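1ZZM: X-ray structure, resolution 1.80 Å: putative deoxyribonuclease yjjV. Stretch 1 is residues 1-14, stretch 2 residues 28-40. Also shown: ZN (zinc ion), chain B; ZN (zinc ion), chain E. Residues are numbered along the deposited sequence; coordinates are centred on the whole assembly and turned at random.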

ATOM      1  N   MET A   1      10.250  16.196  14.368  1.00 36.33           N
ATOM      2  CA  MET A   1       9.879  14.928  15.051  1.00 35.62           C
ATOM      3  C   MET A   1      10.770  13.786  14.554  1.00 34.19           C
ATOM      4  O   MET A   1      11.209  13.797  13.387  1.00 31.75           O
ATOM      5  N   ILE A   2      11.027  12.803  15.423  1.00 31.40           N
ATOM      6  CA  ILE A   2      11.863  11.657  15.042  1.00 30.06           C
ATOM      7  C   ILE A   2      11.129  10.853  13.975  1.00 28.50           C
ATOM      8  O   ILE A   2      11.724  10.479  12.966  1.00 27.55           O
ATOM      9  N   CYS A   3       9.837  10.616  14.198  1.00 24.73           N
ATOM     10  CA  CYS A   3       8.998   9.905  13.229  1.00 28.12           C
ATOM     11  C   CYS A   3       8.409  10.979  12.309  1.00 25.23           C
ATOM     12  O   CYS A   3       7.420  11.645  12.644  1.00 29.92           O
ATOM     13  N   ARG A   4       9.032  11.159  11.154  1.00 22.91           N
ATOM     14  CA  ARG A   4       8.551  12.142  10.215  1.00 20.07           C
ATOM     15  C   ARG A   4       7.789  11.528   9.035  1.00 19.03           C
ATOM     16  O   ARG A   4       7.005  12.225   8.407  1.00 16.06           O
ATOM     17  N   PHE A   5       7.997  10.232   8.766  1.00 15.58           N
ATOM     18  CA  PHE A   5       7.359   9.529   7.631  1.00 13.76           C
ATOM     19  C   PHE A   5       6.766   8.167   8.027  1.00 13.91           C
ATOM     20  O   PHE A   5       7.261   7.514   8.944  1.00 13.57           O
ATOM     21  N   ILE A   6       5.724   7.745   7.310  1.00 12.35           N
ATOM     22  CA  ILE A   6       5.113   6.439   7.511  1.00 14.55           C
ATOM     23  C   ILE A   6       5.167   5.750   6.151  1.00 12.30           C
ATOM     24  O   ILE A   6       4.623   6.280   5.182  1.00 12.39           O
ATOM     25  N   ASP A   7       5.865   4.612   6.055  1.00 12.87           N
ATOM     26  CA  ASP A   7       5.867   3.873   4.798  1.00 12.34           C
ATOM     27  C   ASP A   7       4.574   3.066   4.856  1.00 12.32           C
ATOM     28  O   ASP A   7       4.492   2.051   5.576  1.00 10.88           O
ATOM     29  N   THR A   8       3.554   3.500   4.124  1.00 10.59           N
ATOM     30  CA  THR A   8       2.285   2.769   4.138  1.00  8.59           C
ATOM     31  C   THR A   8       2.239   1.469   3.333  1.00  8.62           C
ATOM     32  O   THR A   8       1.177   0.855   3.209  1.00  8.99           O
ATOM     33  N   HIS A   9       3.381   0.996   2.829  1.00  9.92           N
ATOM     34  CA  HIS A   9       3.316  -0.241   2.043  1.00  7.60           C
ATOM     35  C   HIS A   9       4.722  -0.836   1.909  1.00 10.97           C
ATOM     36  O   HIS A   9       5.485  -0.457   1.032  1.00 10.87           O
ATOM     37  N   CYS A  10       5.073  -1.744   2.807  1.00 11.63           N
ATOM     38  CA  CYS A  10       6.374  -2.386   2.733  1.00 11.99           C
ATOM     39  C   CYS A  10       6.205  -3.863   3.045  1.00  8.67           C
ATOM     40  O   CYS A  10       5.653  -4.225   4.093  1.00 11.59           O
ATOM     41  N   HIS A  11       6.679  -4.727   2.140  1.00 10.65           N
ATOM     42  CA  HIS A  11       6.569  -6.172   2.332  1.00  8.53           C
ATOM     43  C   HIS A  11       7.739  -6.592   3.212  1.00 13.64           C
ATOM     44  O   HIS A  11       8.671  -7.285   2.788  1.00 11.23           O
ATOM     45  N   PHE A  12       7.656  -6.162   4.456  1.00 10.72           N
ATOM     46  CA  PHE A  12       8.713  -6.380   5.442  1.00 12.35           C
ATOM     47  C   PHE A  12       8.924  -7.817   5.914  1.00 11.57           C
ATOM     48  O   PHE A  12       9.865  -8.077   6.670  1.00 14.21           O
ATOM     49  N   ASP A  13       8.060  -8.742   5.496  1.00 11.36           N
ATOM     50  CA  ASP A  13       8.196 -10.145   5.879  1.00 10.95           C
ATOM     51  C   ASP A  13       8.990 -10.927   4.827  1.00 12.35           C
ATOM     52  O   ASP A  13       9.209 -12.128   4.968  1.00 13.54           O
ATOM     53  N   PHE A  14       9.394 -10.243   3.769  1.00 11.13           N
ATOM     54  CA  PHE A  14      10.207 -10.871   2.722  1.00 11.79           C
ATOM     55  C   PHE A  14      11.668 -10.427   2.834  1.00 13.67           C
ATOM     56  O   PHE A  14      11.991  -9.469   3.546  1.00 10.65           O
ATOM     57  N   ALA A  28      15.443   2.381   8.947  1.00 17.38           N
ATOM     58  CA  ALA A  28      14.221   3.089   8.591  1.00 16.05           C
ATOM     59  C   ALA A  28      14.036   4.253   9.546  1.00 15.10           C
ATOM     60  O   ALA A  28      13.803   5.393   9.131  1.00 14.32           O
ATOM     61  N   ALA A  29      14.166   3.978  10.834  1.00 13.72           N
ATOM     62  CA  ALA A  29      13.955   5.045  11.812  1.00 16.22           C
ATOM     63  C   ALA A  29      14.927   6.210  11.646  1.00 18.66           C
ATOM     64  O   ALA A  29      14.521   7.368  11.675  1.00 20.07           O
ATOM     65  N   GLN A  30      16.210   5.916  11.505  1.00 18.51           N
ATOM     66  CA  GLN A  30      17.159   7.003  11.361  1.00 20.76           C
ATOM     67  C   GLN A  30      16.838   7.879  10.148  1.00 18.65           C
ATOM     68  O   GLN A  30      17.199   9.051  10.135  1.00 16.96           O
ATOM     69  N   ALA A  31      16.161   7.320   9.146  1.00 15.00           N
ATOM     70  CA  ALA A  31      15.788   8.102   7.960  1.00 15.15           C
ATOM     71  C   ALA A  31      14.512   8.881   8.227  1.00 13.89           C
ATOM     72  O   ALA A  31      14.037   9.663   7.365  1.00 15.61           O
ATOM     73  N   GLY A  32      13.937   8.664   9.401  1.00 15.59           N
ATOM     74  CA  GLY A  32      12.699   9.339   9.752  1.00 16.06           C
ATOM     75  C   GLY A  32      11.453   8.484   9.497  1.00 15.51           C
ATOM     76  O   GLY A  32      10.332   8.936   9.744  1.00 14.99           O
ATOM     77  N   VAL A  33      11.639   7.254   9.012  1.00 11.02           N
ATOM     78  CA  VAL A  33      10.499   6.368   8.761  1.00 13.80           C
ATOM     79  C   VAL A  33      10.191   5.654  10.076  1.00 13.32           C
ATOM     80  O   VAL A  33      10.784   4.644  10.400  1.00 16.93           O
ATOM     81  N   GLY A  34       9.221   6.188  10.804  1.00 14.44           N
ATOM     82  CA  GLY A  34       8.880   5.685  12.128  1.00 13.95           C
ATOM     83  C   GLY A  34       7.899   4.547  12.264  1.00 14.46           C
ATOM     84  O   GLY A  34       7.906   3.852  13.293  1.00 13.35           O
ATOM     85  N   LYS A  35       7.031   4.378  11.262  1.00 13.80           N
ATOM     86  CA  LYS A  35       6.063   3.279  11.257  1.00 13.04           C
ATOM     87  C   LYS A  35       6.015   2.727   9.842  1.00 12.21           C
ATOM     88  O   LYS A  35       6.255   3.446   8.859  1.00 11.18           O
ATOM     89  N   ILE A  36       5.693   1.448   9.738  1.00 12.84           N
ATOM     90  CA  ILE A  36       5.619   0.793   8.442  1.00 11.62           C
ATOM     91  C   ILE A  36       4.392  -0.124   8.436  1.00 11.21           C
ATOM     92  O   ILE A  36       4.185  -0.868   9.395  1.00 13.79           O
ATOM     93  N   ILE A  37       3.583  -0.054   7.385  1.00 11.09           N
ATOM     94  CA  ILE A  37       2.413  -0.930   7.269  1.00 10.07           C
ATOM     95  C   ILE A  37       2.818  -2.079   6.338  1.00  9.22           C
ATOM     96  O   ILE A  37       3.313  -1.824   5.210  1.00 10.17           O
ATOM     97  N   VAL A  38       2.616  -3.305   6.822  1.00  9.55           N
ATOM     98  CA  VAL A  38       2.997  -4.546   6.129  1.00  9.94           C
ATOM     99  C   VAL A  38       1.770  -5.292   5.616  1.00  9.84           C
ATOM    100  O   VAL A  38       1.036  -5.901   6.387  1.00 10.47           O
ATOM    101  N   PRO A  39       1.515  -5.229   4.304  1.00 12.58           N
ATOM    102  CA  PRO A  39       0.347  -5.934   3.771  1.00 10.85           C
ATOM    103  C   PRO A  39       0.700  -7.367   3.397  1.00 11.69           C
ATOM    104  O   PRO A  39       1.756  -7.613   2.787  1.00 12.06           O
ATOM    105  N   ALA A  40      -0.152  -8.324   3.757  1.00 13.92           N
ATOM    106  CA  ALA A  40       0.171  -9.726   3.422  1.00 12.90           C
ATOM    107  C   ALA A  40      -0.111  -9.990   1.951  1.00 14.00           C
ATOM    108  O   ALA A  40      -0.761  -9.177   1.282  1.00 13.46           O
TER

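The two stretches run side by side as parallel strands, 5-7 against 33-39, and bury 905 Å² between them. At the amino terminus Met1 stays clear of stretch 2, and its backbone N instead binds a zinc ion at 2.2 Å. Ile2 (m, t) lies sideways at the margin; its carbonyl makes the closer contacts, with Ile2 O 3.5 Å from Gly32 CA. Water 1 donates to Ile2 O (3.0 Å) and to Ala29 O (2.7 Å), joining the loop to the helix that precedes the second strand.

Cys3 (t) lays its SG 3.5 Å from Gly34 CA. A CB on Gly34 would fall 2.3 Å from Cys3 SG, so the sulfur occupies the space that a side chain there would need. Arg4, extended through all its rotamers (t, t, t), leads its end away from stretch 2; its backbone N and that of Phe5 both donate to Gly32 O, at 2.9 Å and 2.8 Å respectively. Gly32 itself, with positive phi, ends the helix in a Schellman motif.

Phe5 (chi1 m) shares one face of the sheet with Asp7, Val33 and Ile36. Its ring passes alongside the chain turn, with CE2 3.5 Å from Ala31 O, which lies at the ring edge, while Phe5 CB sits 4.2 Å from CG2 of Val33 (t). A CB on Gly32 would come within a tight 3.3 Å of Phe5 CD2. The strand pairing continues as Gly34 N donates to Phe5 O (3.0 Å).

Ile6 (m, m) points to the other face, together with Lys35, but its end comes nearer to stretch 2. Its CD1 reaches 3.2 Å from Lys35 CB and its CG2 3.3 Å from CD1 of Ile37 (m, p), a close apolar fit. The rest of Lys35 (m, t, t, p) leads away from this contact.

Asp7 (t) has its CB 4.0 Å from Val33 CG1 and 4.2 Å from CG1 of Ile36 (m, t). Within its own stretch Asp7 OD1 accepts from His9 N at 3.1 Å, and both carboxylate oxygens are also hydrogen-bonded elsewhere in the structure, while its backbone is held by Asp7 N to Lys35 O (3.1 Å) and Ile37 N to Asp7 O (2.9 Å). Thr8 (p) points away, yet its CG2 lies 4.4 Å from Ile37 CD1.

His9 (t) also points away, and Pro39 covers one face of its imidazole: Pro39 CG lies 3.8 Å from the ring centroid in a CH-pi contact. The second zinc is bound by His9 NE2 (2.1 Å), His11 NE2 (2.0 Å), water 3 and one atom from elsewhere in the structure. Between these histidines, Cys10 (t) packs CB 3.3 Å from Ile36 CG2, and Cys10 N donates to Ile37 O (3.0 Å).

His11 (m) swings its ring end back, bringing CE1 3.9 Å from Pro39 CG. Its ND1 donates to water 2 (2.8 Å), which in turn donates to Asp13 OD1 (2.6 Å) and Pro39 O (2.7 Å). Phe12 (t) and Asp13 (p) both have CA-to-CB bonds toward stretch 2, and Val38 (t) lies close to both: Phe12 CB lies 3.8 Å from Val38 CG2, and Asp13 OD1 3.8 Å from Val38 CG1.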

ATOM      1  CB  MET A   1       8.419  14.576  14.735  1.00 36.92           C
ATOM      2  CG  MET A   1       7.443  15.711  14.875  1.00 40.60           C
ATOM      3  SD  MET A   1       5.731  15.119  14.722  1.00 43.92           S
ATOM      4  CE  MET A   1       5.522  15.056  12.942  1.00 43.99           C
ATOM      5  CB  ILE A   2      12.223  10.773  16.269  1.00 32.19           C
ATOM      6  CG1 ILE A   2      13.272  11.506  17.120  1.00 31.75           C
ATOM      7  CG2 ILE A   2      12.813   9.438  15.822  1.00 29.50           C
ATOM      8  CD1 ILE A   2      13.805  10.703  18.297  1.00 36.59           C
ATOM      9  CB  CYS A   3       7.867   9.113  13.917  1.00 27.83           C
ATOM     10  SG  CYS A   3       6.664   8.366  12.739  1.00 32.29           S
ATOM     11  CB  ARG A   4       9.715  12.987   9.699  1.00 26.55           C
ATOM     12  CG  ARG A   4       9.253  14.320   9.065  1.00 33.66           C
ATOM     13  CD  ARG A   4      10.336  14.986   8.217  1.00 37.35           C
ATOM     14  NE  ARG A   4       9.939  16.337   7.801  1.00 41.29           N
ATOM     15  CZ  ARG A   4      10.541  17.035   6.840  1.00 42.49           C
ATOM     16  NH1 ARG A   4      11.574  16.509   6.187  1.00 45.89           N
ATOM     17  NH2 ARG A   4      10.119  18.260   6.533  1.00 40.34           N
ATOM     18  CB  PHE A   5       8.397   9.200   6.557  1.00 13.59           C
ATOM     19  CG  PHE A   5       9.222  10.357   6.133  1.00 15.00           C
ATOM     20  CD1 PHE A   5       8.639  11.434   5.465  1.00 15.20           C
ATOM     21  CD2 PHE A   5      10.585  10.378   6.403  1.00 15.03           C
ATOM     22  CE1 PHE A   5       9.414  12.537   5.070  1.00 19.14           C
ATOM     23  CE2 PHE A   5      11.368  11.466   6.016  1.00 18.51           C
ATOM     24  CZ  PHE A   5      10.780  12.547   5.349  1.00 21.66           C
ATOM     25  CB  ILE A   6       3.606   6.503   7.916  1.00 15.33           C
ATOM     26  CG1 ILE A   6       3.428   7.269   9.227  1.00 17.73           C
ATOM     27  CG2 ILE A   6       3.067   5.059   8.097  1.00 15.05           C
ATOM     28  CD1 ILE A   6       3.994   6.595  10.385  1.00 23.50           C
ATOM     29  CB  ASP A   7       7.057   2.908   4.708  1.00 12.29           C
ATOM     30  CG  ASP A   7       7.137   2.192   3.343  1.00 14.25           C
ATOM     31  OD1 ASP A   7       6.165   2.247   2.542  1.00 12.18           O
ATOM     32  OD2 ASP A   7       8.193   1.585   3.068  1.00 12.07           O
ATOM     33  CB  THR A   8       1.134   3.654   3.665  1.00  6.69           C
ATOM     34  OG1 THR A   8       1.374   4.065   2.306  1.00 11.10           O
ATOM     35  CG2 THR A   8       1.043   4.912   4.580  1.00 11.74           C
ATOM     36  CB  HIS A   9       2.762   0.092   0.648  1.00  8.66           C
ATOM     37  CG  HIS A   9       2.324  -1.107  -0.138  1.00  7.03           C
ATOM     38  ND1 HIS A   9       1.000  -1.444  -0.313  1.00  7.24           N
ATOM     39  CD2 HIS A   9       3.044  -2.036  -0.816  1.00  7.25           C
ATOM     40  CE1 HIS A   9       0.920  -2.531  -1.062  1.00 10.44           C
ATOM     41  NE2 HIS A   9       2.150  -2.908  -1.375  1.00  5.37           N
ATOM     42  CB  CYS A  10       7.347  -1.741   3.738  1.00 11.03           C
ATOM     43  SG  CYS A  10       8.994  -2.573   3.759  1.00 16.16           S
ATOM     44  CB  HIS A  11       6.609  -6.863   0.968  1.00 10.15           C
ATOM     45  CG  HIS A  11       5.381  -6.600   0.149  1.00  7.72           C
ATOM     46  ND1 HIS A  11       4.190  -7.243   0.385  1.00  9.98           N
ATOM     47  CD2 HIS A  11       5.128  -5.683  -0.815  1.00 12.81           C
ATOM     48  CE1 HIS A  11       3.247  -6.734  -0.384  1.00  8.55           C
ATOM     49  NE2 HIS A  11       3.789  -5.779  -1.119  1.00 11.28           N
ATOM     50  CB  PHE A  12       8.408  -5.494   6.637  1.00 11.71           C
ATOM     51  CG  PHE A  12       9.611  -5.140   7.468  1.00 13.15           C
ATOM     52  CD1 PHE A  12      10.529  -4.212   7.013  1.00 13.34           C
ATOM     53  CD2 PHE A  12       9.797  -5.719   8.730  1.00 14.14           C
ATOM     54  CE1 PHE A  12      11.638  -3.849   7.797  1.00 13.20           C
ATOM     55  CE2 PHE A  12      10.902  -5.369   9.531  1.00 14.23           C
ATOM     56  CZ  PHE A  12      11.820  -4.440   9.067  1.00 12.88           C
ATOM     57  CB  ASP A  13       6.820 -10.806   6.090  1.00 10.32           C
ATOM     58  CG  ASP A  13       5.894 -10.655   4.893  1.00 13.52           C
ATOM     59  OD1 ASP A  13       5.824  -9.558   4.303  1.00 15.82           O
ATOM     60  OD2 ASP A  13       5.220 -11.652   4.573  1.00 11.35           O
ATOM     61  CB  PHE A  14       9.727 -10.437   1.338  1.00 12.50           C
ATOM     62  CG  PHE A  14       8.460 -11.103   0.882  1.00 12.78           C
ATOM     63  CD1 PHE A  14       7.210 -10.694   1.373  1.00 14.24           C
ATOM     64  CD2 PHE A  14       8.512 -12.152  -0.037  1.00 16.44           C
ATOM     65  CE1 PHE A  14       6.020 -11.340   0.950  1.00 11.09           C
ATOM     66  CE2 PHE A  14       7.342 -12.793  -0.462  1.00 17.59           C
ATOM     67  CZ  PHE A  14       6.091 -12.394   0.029  1.00 14.02           C
ATOM     68  CB  ALA A  28      12.992   2.151   8.670  1.00 15.62           C
ATOM     69  CB  ALA A  29      14.063   4.497  13.206  1.00 14.39           C
ATOM     70  CB  GLN A  30      18.594   6.482  11.280  1.00 23.31           C
ATOM     71  CG  GLN A  30      18.886   5.502  10.160  1.00 31.99           C
ATOM     72  CD  GLN A  30      20.391   5.272   9.996  1.00 38.81           C
ATOM     73  OE1 GLN A  30      21.171   5.551  10.923  1.00 41.28           O
ATOM     74  NE2 GLN A  30      20.806   4.757   8.821  1.00 35.10           N
ATOM     75  CB  ALA A  31      15.566   7.184   6.766  1.00 12.18           C
ATOM     76  CB  VAL A  33      10.823   5.355   7.611  1.00 13.03           C
ATOM     77  CG1 VAL A  33       9.624   4.479   7.302  1.00 15.02           C
ATOM     78  CG2 VAL A  33      11.233   6.122   6.373  1.00 12.68           C
ATOM     79  CB  LYS A  35       4.662   3.755  11.671  1.00 15.98           C
ATOM     80  CG  LYS A  35       4.600   4.170  13.152  1.00 20.61           C
ATOM     81  CD  LYS A  35       3.249   4.634  13.575  1.00 27.77           C
ATOM     82  CE  LYS A  35       3.192   4.688  15.095  1.00 28.74           C
ATOM     83  NZ  LYS A  35       4.306   5.493  15.657  1.00 34.88           N
ATOM     84  CB  ILE A  36       6.889  -0.066   8.232  1.00 11.52           C
ATOM     85  CG1 ILE A  36       8.119   0.848   8.268  1.00 14.23           C
ATOM     86  CG2 ILE A  36       6.792  -0.849   6.900  1.00 12.71           C
ATOM     87  CD1 ILE A  36       9.453   0.117   8.157  1.00 19.49           C
ATOM     88  CB  ILE A  37       1.215  -0.184   6.650  1.00 13.95           C
ATOM     89  CG1 ILE A  37       0.757   0.946   7.586  1.00 15.43           C
ATOM     90  CG2 ILE A  37       0.057  -1.134   6.432  1.00 13.54           C
ATOM     91  CD1 ILE A  37       1.771   2.027   7.780  1.00 26.78           C
ATOM     92  CB  VAL A  38       3.755  -5.506   7.105  1.00  9.56           C
ATOM     93  CG1 VAL A  38       4.269  -6.731   6.359  1.00 10.03           C
ATOM     94  CG2 VAL A  38       4.899  -4.756   7.798  1.00  8.61           C
ATOM     95  CB  PRO A  39      -0.049  -5.086   2.573  1.00 12.25           C
ATOM     96  CG  PRO A  39       1.237  -4.505   2.092  1.00 12.31           C
ATOM     97  CD  PRO A  39       2.155  -4.381   3.284  1.00 10.07           C
ATOM     98  CB  ALA A  40      -0.629 -10.667   4.267  1.00 14.81           C
TER
HETATM   99 ZN    ZN B 401       2.742  -4.636  -2.385  1.00 12.45          ZN
HETATM  100 ZN    ZN E 404      12.357  16.832  14.585  1.00 44.62          ZN
HETATM  101  O   HOH W   1      11.930   7.561  12.571  1.00 15.16           O
HETATM  102  O   HOH W   2       4.059  -9.079   2.460  1.00 12.17           O
HETATM  103  O   HOH W   3       2.708  -5.186  -4.333  1.00 10.79           O
HETATM  104  O   HOH W   4      13.984  17.125  12.831  1.00 32.42           O
HETATM  105  O   HOH W   5      13.418  15.436  16.410  1.00 23.22           O